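Putative DNA-binding protein (Salmonella choleraesuis, PDB 2HX0) probably binds DNA and holds a magnesium ion through a cluster of histidines. Local coordinates at residues 39-49 with 84-92. The protein carries 2 engineered substitutions. Sequence-based numbering, arbitrary orientation.
Engineered in segment 39-49: R45 (natural residue His). With MG (magnesium ion), chain B.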
# COMPACT_ATOMS: atom_id res chain seq x y z
N VAL A 39 7.56 9.92 -14.99
CA VAL A 39 6.69 11.07 -14.78
C VAL A 39 6.86 12.07 -15.93
O VAL A 39 5.88 12.61 -16.43
CB VAL A 39 7.01 11.76 -13.45
CG1 VAL A 39 6.39 13.15 -13.42
CG2 VAL A 39 6.46 10.93 -12.30
N GLN A 40 8.10 12.30 -16.33
CA GLN A 40 8.38 13.23 -17.42
C GLN A 40 7.86 12.69 -18.75
O GLN A 40 7.26 13.42 -19.53
CB GLN A 40 9.88 13.49 -17.52
CG GLN A 40 10.41 14.47 -16.49
CD GLN A 40 9.81 15.86 -16.66
OE1 GLN A 40 9.80 16.42 -17.76
NE2 GLN A 40 9.31 16.43 -15.57
N GLN A 41 8.09 11.41 -19.00
CA GLN A 41 7.64 10.82 -20.25
C GLN A 41 6.14 10.93 -20.45
O GLN A 41 5.67 11.17 -21.57
CB GLN A 41 8.04 9.34 -20.33
CG GLN A 41 7.42 8.64 -21.53
CD GLN A 41 7.94 7.24 -21.75
OE1 GLN A 41 7.47 6.54 -22.65
NE2 GLN A 41 8.92 6.83 -20.95
N ASN A 42 5.39 10.77 -19.37
CA ASN A 42 3.94 10.83 -19.45
C ASN A 42 3.33 12.13 -18.93
O ASN A 42 2.11 12.25 -18.85
CB ASN A 42 3.34 9.64 -18.70
CG ASN A 42 3.77 8.31 -19.30
OD1 ASN A 42 4.66 7.64 -18.79
ND2 ASN A 42 3.13 7.94 -20.40
N GLN A 43 4.19 13.08 -18.60
CA GLN A 43 3.75 14.38 -18.08
C GLN A 43 2.70 14.23 -16.99
O GLN A 43 1.65 14.87 -17.02
CB GLN A 43 3.21 15.24 -19.22
CG GLN A 43 4.27 15.67 -20.23
CD GLN A 43 5.28 16.63 -19.62
OE1 GLN A 43 4.94 17.76 -19.28
NE2 GLN A 43 6.51 16.17 -19.46
N LEU A 44 2.99 13.37 -16.02
CA LEU A 44 2.07 13.14 -14.91
C LEU A 44 2.06 14.35 -13.98
O LEU A 44 3.12 14.83 -13.56
CB LEU A 44 2.47 11.88 -14.15
CG LEU A 44 2.57 10.61 -15.01
CD1 LEU A 44 2.88 9.41 -14.11
CD2 LEU A 44 1.27 10.39 -15.77
N ARG A 45 0.87 14.83 -13.64
CA ARG A 45 0.73 16.01 -12.78
C ARG A 45 0.16 15.73 -11.39
O ARG A 45 0.19 16.61 -10.53
CB ARG A 45 -0.14 17.07 -13.46
CG ARG A 45 0.32 17.52 -14.84
CD ARG A 45 1.72 18.09 -14.82
NE ARG A 45 1.84 19.27 -13.96
CZ ARG A 45 1.30 20.46 -14.23
NH1 ARG A 45 1.47 21.47 -13.39
NH2 ARG A 45 0.60 20.64 -15.34
N ALA A 46 -0.37 14.53 -11.17
CA ALA A 46 -0.95 14.20 -9.87
C ALA A 46 -0.98 12.68 -9.72
O ALA A 46 -2.03 12.06 -9.85
CB ALA A 46 -2.36 14.76 -9.76
N ALA A 47 0.18 12.10 -9.43
CA ALA A 47 0.28 10.66 -9.34
C ALA A 47 0.62 10.14 -7.95
O ALA A 47 1.00 10.90 -7.07
CB ALA A 47 1.33 10.16 -10.35
N TRP A 48 0.45 8.84 -7.77
CA TRP A 48 0.77 8.20 -6.50
C TRP A 48 1.11 6.75 -6.79
O TRP A 48 0.75 6.21 -7.84
CB TRP A 48 -0.42 8.31 -5.52
CG TRP A 48 -1.45 7.21 -5.57
CD1 TRP A 48 -1.53 6.11 -4.76
CD2 TRP A 48 -2.59 7.13 -6.45
NE1 TRP A 48 -2.64 5.36 -5.08
CE2 TRP A 48 -3.30 5.97 -6.11
CE3 TRP A 48 -3.06 7.94 -7.49
CZ2 TRP A 48 -4.48 5.59 -6.77
CZ3 TRP A 48 -4.23 7.57 -8.15
CH2 TRP A 48 -4.92 6.40 -7.78
N ILE A 49 1.85 6.11 -5.88
CA ILE A 49 2.21 4.72 -6.08
C ILE A 49 1.05 3.87 -5.58
O ILE A 49 0.76 3.84 -4.39
CB ILE A 49 3.47 4.34 -5.27
CG1 ILE A 49 4.59 5.34 -5.54
CG2 ILE A 49 3.90 2.93 -5.65
CD1 ILE A 49 5.10 5.48 -7.00
N THR A 84 3.28 10.19 -3.15
CA THR A 84 2.82 10.93 -4.30
C THR A 84 4.00 11.40 -5.13
O THR A 84 5.12 11.48 -4.65
CB THR A 84 2.03 12.16 -3.84
OG1 THR A 84 2.83 12.91 -2.90
CG2 THR A 84 0.74 11.74 -3.16
N LEU A 85 3.74 11.70 -6.40
CA LEU A 85 4.79 12.21 -7.25
C LEU A 85 4.16 12.95 -8.42
O LEU A 85 3.03 12.67 -8.81
CB LEU A 85 5.71 11.08 -7.75
CG LEU A 85 5.21 9.97 -8.66
CD1 LEU A 85 6.39 9.11 -9.08
CD2 LEU A 85 4.17 9.12 -7.95
N GLU A 86 4.90 13.92 -8.94
CA GLU A 86 4.42 14.72 -10.05
C GLU A 86 5.59 15.34 -10.80
O GLU A 86 6.74 15.11 -10.44
CB GLU A 86 3.44 15.79 -9.56
CG GLU A 86 4.03 16.87 -8.65
CD GLU A 86 4.20 16.44 -7.20
OE1 GLU A 86 3.58 15.44 -6.77
OE2 GLU A 86 4.95 17.13 -6.47
N LEU A 87 5.30 16.11 -11.84
CA LEU A 87 6.35 16.72 -12.66
C LEU A 87 7.58 17.27 -11.95
O LEU A 87 8.70 16.95 -12.33
CB LEU A 87 5.76 17.81 -13.56
CG LEU A 87 5.10 17.36 -14.86
CD1 LEU A 87 4.85 18.58 -15.73
CD2 LEU A 87 5.99 16.37 -15.60
N THR A 88 7.39 18.11 -10.93
CA THR A 88 8.54 18.68 -10.24
C THR A 88 8.59 18.45 -8.73
O THR A 88 9.10 19.29 -7.99
CB THR A 88 8.65 20.20 -10.49
OG1 THR A 88 7.54 20.86 -9.88
CG2 THR A 88 8.65 20.48 -11.98
N GLY A 89 8.07 17.31 -8.28
CA GLY A 89 8.10 17.04 -6.85
C GLY A 89 7.61 15.65 -6.52
O GLY A 89 7.06 14.96 -7.38
N GLU A 90 7.80 15.24 -5.28
CA GLU A 90 7.37 13.93 -4.82
C GLU A 90 7.55 13.82 -3.31
O GLU A 90 8.19 14.66 -2.69
CB GLU A 90 8.17 12.82 -5.50
CG GLU A 90 9.62 12.69 -5.04
CD GLU A 90 10.50 13.83 -5.53
OE1 GLU A 90 10.45 14.13 -6.74
OE2 GLU A 90 11.25 14.41 -4.72
N HIS A 91 6.97 12.77 -2.74
CA HIS A 91 7.08 12.49 -1.31
C HIS A 91 6.85 10.99 -1.22
O HIS A 91 5.71 10.53 -1.23
CB HIS A 91 6.01 13.25 -0.51
CG HIS A 91 6.21 13.18 0.97
ND1 HIS A 91 5.40 13.84 1.87
CD2 HIS A 91 7.13 12.52 1.71
CE1 HIS A 91 5.81 13.59 3.10
NE2 HIS A 91 6.86 12.79 3.03
N LEU A 92 7.94 10.24 -1.14
CA LEU A 92 7.86 8.78 -1.09
C LEU A 92 8.53 8.17 0.13
O LEU A 92 9.61 8.59 0.54
CB LEU A 92 8.51 8.19 -2.35
CG LEU A 92 7.95 8.71 -3.68
CD1 LEU A 92 8.87 8.35 -4.83
CD2 LEU A 92 6.57 8.12 -3.88
MG MG B . 8.51 12.04 4.24
O HOH W 1 7.05 12.99 6.05
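L87, at the turn between strands 75-86 and 89-97, packs against Q40, Q43 and R45 at the end of helix 31-42. Its CD1 lies mainly against the bent chain of R45, an engineered residue, with L87 CD1 3.3 Å from R45 CD. Its CD2 meets the amide end of Q40, whose chain crosses the leucine at about a right angle, and Q40 NE2 also gives a weak hydrogen bond to L87 O. Q43 touches both methyls. Its chain folds back at chi2 (-67°), and Q43 NE2 donates to a lone pair of Q40 O at 2.9 Å. That bond limits rotation of the amide, and Q43 OE1 rests 3.6 Å from L87 CD1. Q43, with positive phi, is the first residue to leave helical geometry, in a Schellman motif, from which the chain turns into strand 47-56.

This strand runs antiparallel to strand 75-86 within the main sheet of the PCC domain. A47 and L85 form a hydrogen-bonded pair: A47 N bonds to L85 O at 3.0 Å, and L85 N bonds back to A47 O. A47 and L85 point to the sheet face covered by helix 31-42. With CG between its backbone N and carbonyl carbon (chi1 65°), L85 lays CD2 over the A47-W48 peptide and beside I49 CD1. L85 CD1 meets V39 CG2 from the helix at 3.7 Å. I49 CG1 in turn meets L92 CD2 at 3.8 Å.

W48 and T84 pair on the other face. There W48 NE1 is hydrogen-bonded to A50 O of the second subunit, and T84 OG1 to E119 of that subunit and to R132. Further along strand 89-97, H91 NE2 binds magnesium at 2.2 Å, together with H93 and H107; H91 ND1 is hydrogen-bonded to E119 of the second subunit.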